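Local coordinates for protein ribonuclease VapC (Caulobacter crescentus, PDB 5K8J) that probably acts as the toxin of a toxin-antitoxin system, a magnesium-dependent ribonuclease of the PIN-domain family, at residues Leu33-Ile36 with Ser37-Glu40; Leu69-Asp72 with Gly73-Asp77; Arg96-Ala99 with Ala100-Leu103. All coordinates share one frame; numbering follows the deposited sequence.

Contact 1 (Leu33-Ile36 with Ser37-Glu40); sequences LSII and SRVE
The guanidinium of R38 is met obliquely by the I35 CD1 methyl, and the closer touch comes one group earlier, where I35 CD1 lies 4.0 Å from R38 CD. This is the junction at which strand 31-34 of the parallel PIN-domain sheet turns directly into helix 35-45. With CG anti to its backbone N (chi1 176°) and an extended chain, R38 leads its charge out of the contact: NE pairs with E42 and NH2 with D77 of the second subunit. The E40 carboxylate divides its oxygens, OE2 bonding to T7 OG1 and OE1 forming a salt bridge to R74 of a VapB chain, while E40 CG rests 3.5 Å from I36 O. S37 and E40 lie beside D6 and D95, the predicted magnesium ligands. The first turn is tied by backbone bonds from R38 to S34 O, from V39 to I35 O and from E40 to I36 O. S34 is the N-cap: its OG accepts from I36 N at 2.9 Å, with a bent N-H angle of 139°, and has Q101 as second partner. A capping box would have the third helical residue answer directly at the N-cap nitrogen. Here S37, whose OG also bonds to T7 OG1, does so through one water, which accepts from S34 N at 2.7 Å and bonds to S37 OG at 2.8 Å.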
loop_
_atom_site.group_PDB
_atom_site.type_symbol
_atom_site.label_atom_id
_atom_site.label_comp_id
_atom_site.label_asym_id
_atom_site.label_seq_id
_atom_site.Cartn_x
_atom_site.Cartn_y
_atom_site.Cartn_z
ATOM N N LEU B 33 4.150 -16.010 16.541
ATOM C CA LEU B 33 4.447 -17.127 15.656
ATOM C C LEU B 33 3.993 -16.775 14.241
ATOM O O LEU B 33 2.836 -16.381 14.041
ATOM C CB LEU B 33 3.703 -18.380 16.136
ATOM C CG LEU B 33 4.111 -19.682 15.461
ATOM C CD1 LEU B 33 5.538 -20.059 15.822
ATOM C CD2 LEU B 33 3.155 -20.774 15.906
ATOM N N SER B 34 4.865 -16.997 13.258
ATOM C CA SER B 34 4.479 -16.834 11.855
ATOM C C SER B 34 3.581 -17.983 11.396
ATOM O O SER B 34 3.820 -19.141 11.733
ATOM C CB SER B 34 5.725 -16.814 10.997
ATOM O OG SER B 34 5.354 -16.961 9.645
ATOM N N ILE B 35 2.564 -17.658 10.588
ATOM C CA ILE B 35 1.736 -18.689 9.956
ATOM C C ILE B 35 2.589 -19.616 9.101
ATOM O O ILE B 35 2.232 -20.781 8.894
ATOM C CB ILE B 35 0.619 -18.020 9.142
ATOM C CG1 ILE B 35 -0.475 -19.042 8.744
ATOM C CG2 ILE B 35 1.158 -17.355 7.878
ATOM C CD1 ILE B 35 -1.398 -19.361 9.825
ATOM N N ILE B 36 3.693 -19.116 8.556
ATOM C CA ILE B 36 4.582 -19.958 7.769
ATOM C C ILE B 36 5.225 -21.005 8.665
ATOM O O ILE B 36 5.295 -22.189 8.316
ATOM C CB ILE B 36 5.648 -19.113 7.029
ATOM C CG1 ILE B 36 4.995 -18.014 6.172
ATOM C CG2 ILE B 36 6.518 -20.016 6.196
ATOM C CD1 ILE B 36 3.913 -18.507 5.192
ATOM N N SER B 37 5.658 -20.608 9.868
ATOM C CA SER B 37 6.110 -21.594 10.839
ATOM C C SER B 37 5.001 -22.575 11.203
ATOM O O SER B 37 5.265 -23.773 11.396
ATOM C CB SER B 37 6.617 -20.908 12.113
ATOM O OG SER B 37 7.668 -20.000 11.853
ATOM N N ARG B 38 3.771 -22.085 11.364
ATOM C CA ARG B 38 2.662 -22.995 11.615
ATOM C C ARG B 38 2.598 -24.069 10.531
ATOM O O ARG B 38 2.501 -25.254 10.841
ATOM C CB ARG B 38 1.325 -22.250 11.720
ATOM C CG ARG B 38 0.168 -23.202 11.892
ATOM C CD ARG B 38 -1.192 -22.578 12.192
ATOM N NE ARG B 38 -2.145 -23.681 12.070
ATOM C CZ ARG B 38 -3.410 -23.586 11.680
ATOM N NH1 ARG B 38 -3.974 -22.415 11.467
ATOM N NH2 ARG B 38 -4.133 -24.691 11.517
ATOM N N VAL B 39 2.703 -23.686 9.262
ATOM C CA VAL B 39 2.651 -24.674 8.184
ATOM C C VAL B 39 3.738 -25.722 8.375
ATOM O O VAL B 39 3.508 -26.931 8.217
ATOM C CB VAL B 39 2.771 -23.988 6.815
ATOM C CG1 VAL B 39 3.075 -24.992 5.716
ATOM C CG2 VAL B 39 1.456 -23.260 6.523
ATOM N N GLU B 40 4.946 -25.270 8.673
ATOM C CA GLU B 40 6.042 -26.202 8.878
ATOM C C GLU B 40 5.779 -27.098 10.076
ATOM O O GLU B 40 6.031 -28.311 10.006
ATOM C CB GLU B 40 7.354 -25.434 9.022
ATOM C CG GLU B 40 7.745 -24.624 7.803
ATOM C CD GLU B 40 9.133 -24.025 7.996
ATOM O OE1 GLU B 40 10.106 -24.806 7.836
ATOM O OE2 GLU B 40 9.235 -22.827 8.410
HETATM O O HOH W 1 7.383 -17.920 13.668
#

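Contact 2 (Leu69-Asp72 with Gly73-Asp77); sequences LDFD and GAAAD
F71 packs tightly against the first turn of helix 73-86, its ring covered on one face by A75. The A75 CB methyl makes a CH-pi contact, 3.8 Å from the centroid of the F71 ring and 18° off the normal, shifted toward CE2 at 3.6 Å. F71 CE1 meets A76 CB at 4.0 Å. The ring gets there because F71 CG stands anti to its backbone N (chi1 -165°), folding it alongside the turn. Against this apolar side, D72 holds the start of the helix with polar bonds: OD1 accepts from A75 N at 3.2 Å, nearly in line with its own C-O bond, and D72 O accepts from A76 N at 3.0 Å. The second carboxylate oxygen, OD2, turns to S42 OG of a VapB chain, so one side chain serves both helix start and antitoxin. The looser side belongs to G73 and A74, both partly exposed; A74 CB comes no nearer to D72 than 3.9 Å from OD1, and packs instead on I40 of a VapB chain. The arrangement is an aspartate N-cap combined with a contact like a hydrophobic staple, F71 just before the cap touching A76, the fourth helical residue, while A75 lies on the ring face.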
loop_
_atom_site.group_PDB
_atom_site.type_symbol
_atom_site.label_atom_id
_atom_site.label_comp_id
_atom_site.label_asym_id
_atom_site.label_seq_id
_atom_site.Cartn_x
_atom_site.Cartn_y
_atom_site.Cartn_z
ATOM N N LEU B 69 0.870 -14.623 13.199
ATOM C CA LEU B 69 0.992 -13.569 12.197
ATOM C C LEU B 69 0.713 -14.147 10.828
ATOM O O LEU B 69 1.483 -14.980 10.335
ATOM C CB LEU B 69 2.407 -12.995 12.136
ATOM C CG LEU B 69 2.876 -12.101 13.237
ATOM C CD1 LEU B 69 4.404 -11.897 13.089
ATOM C CD2 LEU B 69 2.126 -10.783 13.142
ATOM N N ASP B 70 -0.340 -13.676 10.180
ATOM C CA ASP B 70 -0.614 -14.102 8.818
ATOM C C ASP B 70 0.354 -13.451 7.843
ATOM O O ASP B 70 0.980 -12.436 8.150
ATOM C CB ASP B 70 -2.058 -13.767 8.439
ATOM C CG ASP B 70 -3.071 -14.637 9.173
ATOM O OD1 ASP B 70 -2.652 -15.647 9.783
ATOM O OD2 ASP B 70 -4.269 -14.317 9.137
ATOM N N PHE B 71 0.518 -14.082 6.663
ATOM C CA PHE B 71 1.436 -13.562 5.653
ATOM C C PHE B 71 0.614 -12.782 4.641
ATOM O O PHE B 71 -0.163 -13.363 3.886
ATOM C CB PHE B 71 2.273 -14.661 4.991
ATOM C CG PHE B 71 3.439 -14.100 4.241
ATOM C CD1 PHE B 71 3.279 -13.628 2.948
ATOM C CD2 PHE B 71 4.673 -13.931 4.862
ATOM C CE1 PHE B 71 4.334 -13.048 2.278
ATOM C CE2 PHE B 71 5.720 -13.346 4.205
ATOM C CZ PHE B 71 5.555 -12.901 2.897
ATOM N N ASP B 72 0.788 -11.460 4.638
ATOM C CA ASP B 72 -0.096 -10.533 3.943
ATOM C C ASP B 72 0.711 -9.595 3.056
ATOM O O ASP B 72 1.924 -9.702 2.942
ATOM C CB ASP B 72 -0.962 -9.757 4.939
ATOM C CG ASP B 72 -0.152 -9.057 6.025
ATOM O OD1 ASP B 72 1.086 -8.970 5.915
ATOM O OD2 ASP B 72 -0.796 -8.583 7.006
ATOM N N GLY B 73 0.011 -8.663 2.406
ATOM C CA GLY B 73 0.682 -7.772 1.474
ATOM C C GLY B 73 1.808 -6.989 2.110
ATOM O O GLY B 73 2.852 -6.766 1.491
ATOM N N ALA B 74 1.616 -6.546 3.353
ATOM C CA ALA B 74 2.665 -5.795 4.025
ATOM C C ALA B 74 3.928 -6.625 4.178
ATOM O O ALA B 74 5.044 -6.117 4.009
ATOM C CB ALA B 74 2.168 -5.297 5.383
ATOM N N ALA B 75 3.786 -7.909 4.520
ATOM C CA ALA B 75 4.949 -8.785 4.602
ATOM C C ALA B 75 5.570 -9.030 3.240
ATOM O O ALA B 75 6.793 -9.066 3.108
ATOM C CB ALA B 75 4.543 -10.121 5.245
ATOM N N ALA B 76 4.739 -9.181 2.201
ATOM C CA ALA B 76 5.301 -9.373 0.862
ATOM C C ALA B 76 6.007 -8.123 0.356
ATOM O O ALA B 76 7.014 -8.239 -0.355
ATOM C CB ALA B 76 4.219 -9.829 -0.122
ATOM N N ASP B 77 5.514 -6.933 0.708
ATOM C CA ASP B 77 6.249 -5.708 0.397
ATOM C C ASP B 77 7.618 -5.704 1.068
ATOM O O ASP B 77 8.617 -5.280 0.467
ATOM C CB ASP B 77 5.460 -4.478 0.844
ATOM C CG ASP B 77 4.176 -4.250 0.058
ATOM O OD1 ASP B 77 3.985 -4.822 -1.042
ATOM O OD2 ASP B 77 3.340 -3.463 0.551
#

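Contact 3 (Arg96-Ala99 with Ala100-Leu103); sequences RMIA and AQAL
Four consecutive backbone bonds, from A100 N to R96 O at 2.8 Å, Q101 N to M97 O, A102 N to I98 O and L103 N to A99 O, run through helix 93-104 almost to its end, and Q101 N adds a weak second bond to I98 O. Side chains of the second turn lean on the carbonyls of the first. A100 CB sits 3.2 Å from R96 O, and A102 CB 3.4 Å from A99 O. L103 CG lies 3.4 Å from the same A99 oxygen. Q101 reaches back along the helix: CG, anti to its carbonyl carbon (chi1 -66°), comes 3.4 Å from M97 O, and OE1 3.7 Å from I98 CA. M97 (selenomethionine) and I98 point away, packing on helix 35-45, I98 also on V4 of strand 3-5; M97 meets V39 of the second subunit and F79 of a VapB chain. R96 leaves the helix for D119 and the carbonyl of G87. The small A100 and A102 probably let E78 of helix 73-86 and V4 come close. The one buried amide is accounted for: Q101 OE1 bonds to S34 OG, NE2 weakly to L69 O and D70 O, which probably fixes its flip.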
loop_
_atom_site.group_PDB
_atom_site.type_symbol
_atom_site.label_atom_id
_atom_site.label_comp_id
_atom_site.label_asym_id
_atom_site.label_seq_id
_atom_site.Cartn_x
_atom_site.Cartn_y
_atom_site.Cartn_z
ATOM N N ARG B 96 13.426 -15.526 4.713
ATOM C CA ARG B 96 13.164 -14.125 4.424
ATOM C C ARG B 96 11.679 -13.757 4.544
ATOM O O ARG B 96 11.336 -12.620 4.898
ATOM C CB ARG B 96 13.734 -13.824 3.035
ATOM C CG ARG B 96 15.244 -13.801 3.015
ATOM C CD ARG B 96 15.760 -13.844 1.601
ATOM N NE ARG B 96 17.200 -13.628 1.576
ATOM C CZ ARG B 96 17.880 -13.367 0.463
ATOM N NH1 ARG B 96 17.233 -13.306 -0.675
ATOM N NH2 ARG B 96 19.194 -13.139 0.486
HETATM N N MSE B 97 10.762 -14.699 4.289
HETATM C CA MSE B 97 9.344 -14.464 4.515
HETATM C C MSE B 97 9.075 -14.208 5.997
HETATM O O MSE B 97 8.353 -13.277 6.338
HETATM C CB MSE B 97 8.512 -15.657 4.021
HETATM C CG MSE B 97 8.435 -15.762 2.503
HETATM SE SE MSE B 97 7.389 -17.348 1.990
HETATM C CE MSE B 97 5.687 -16.705 2.394
ATOM N N ILE B 98 9.642 -15.055 6.858
ATOM C CA ILE B 98 9.388 -14.867 8.282
ATOM C C ILE B 98 10.056 -13.581 8.778
ATOM O O ILE B 98 9.463 -12.796 9.541
ATOM C CB ILE B 98 9.833 -16.109 9.069
ATOM C CG1 ILE B 98 9.086 -17.346 8.539
ATOM C CG2 ILE B 98 9.546 -15.878 10.568
ATOM C CD1 ILE B 98 9.520 -18.640 9.151
ATOM N N ALA B 99 11.288 -13.332 8.348
ATOM C CA ALA B 99 11.936 -12.075 8.700
ATOM C C ALA B 99 11.141 -10.870 8.213
ATOM O O ALA B 99 11.062 -9.845 8.903
ATOM C CB ALA B 99 13.352 -12.039 8.120
ATOM N N ALA B 100 10.537 -10.970 7.023
ATOM C CA ALA B 100 9.706 -9.890 6.490
ATOM C C ALA B 100 8.521 -9.588 7.403
ATOM O O ALA B 100 8.111 -8.437 7.560
ATOM C CB ALA B 100 9.219 -10.270 5.082
ATOM N N GLN B 101 7.952 -10.618 8.017
ATOM C CA GLN B 101 6.849 -10.389 8.930
ATOM C C GLN B 101 7.329 -9.692 10.194
ATOM O O GLN B 101 6.641 -8.825 10.729
ATOM C CB GLN B 101 6.221 -11.718 9.297
ATOM C CG GLN B 101 5.567 -12.389 8.111
ATOM C CD GLN B 101 5.013 -13.731 8.494
ATOM O OE1 GLN B 101 5.748 -14.695 8.551
ATOM N NE2 GLN B 101 3.705 -13.807 8.751
ATOM N N ALA B 102 8.486 -10.101 10.691
ATOM C CA ALA B 102 9.075 -9.421 11.836
ATOM C C ALA B 102 9.328 -7.951 11.529
ATOM O O ALA B 102 9.039 -7.071 12.350
ATOM C CB ALA B 102 10.374 -10.133 12.214
ATOM N N LEU B 103 9.887 -7.660 10.359
ATOM C CA LEU B 103 10.092 -6.271 9.961
ATOM C C LEU B 103 8.791 -5.496 9.917
ATOM O O LEU B 103 8.709 -4.377 10.427
ATOM C CB LEU B 103 10.777 -6.207 8.599
ATOM C CG LEU B 103 12.253 -6.623 8.613
ATOM C CD1 LEU B 103 12.734 -7.072 7.242
ATOM C CD2 LEU B 103 13.088 -5.473 9.065
#

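All three contacts are mainly buried, but contact 3 is core throughout, whereas contacts 1 and 2 keep partly exposed residues; M97 of contact 3 still reaches other chains. Contacts 1 and 2 are both helix starts after neighbouring sheet strands, and their backbones join, L33 O to L69 N at 2.8 Å and I35 N to L69 O at 2.9 Å. One is capped by serine with a water, the other by aspartate, with an alanine methyl over a phenyl ring; contact 3, within a helix, needs no cap. Its Q101 amide links all three. R38 of contact 1 pairs with D77 of contact 2 in the second subunit; E40, D70 and D72 turn to VapB chains. Contacts 1 and 3 border the predicted magnesium site; contact 2 is more distant.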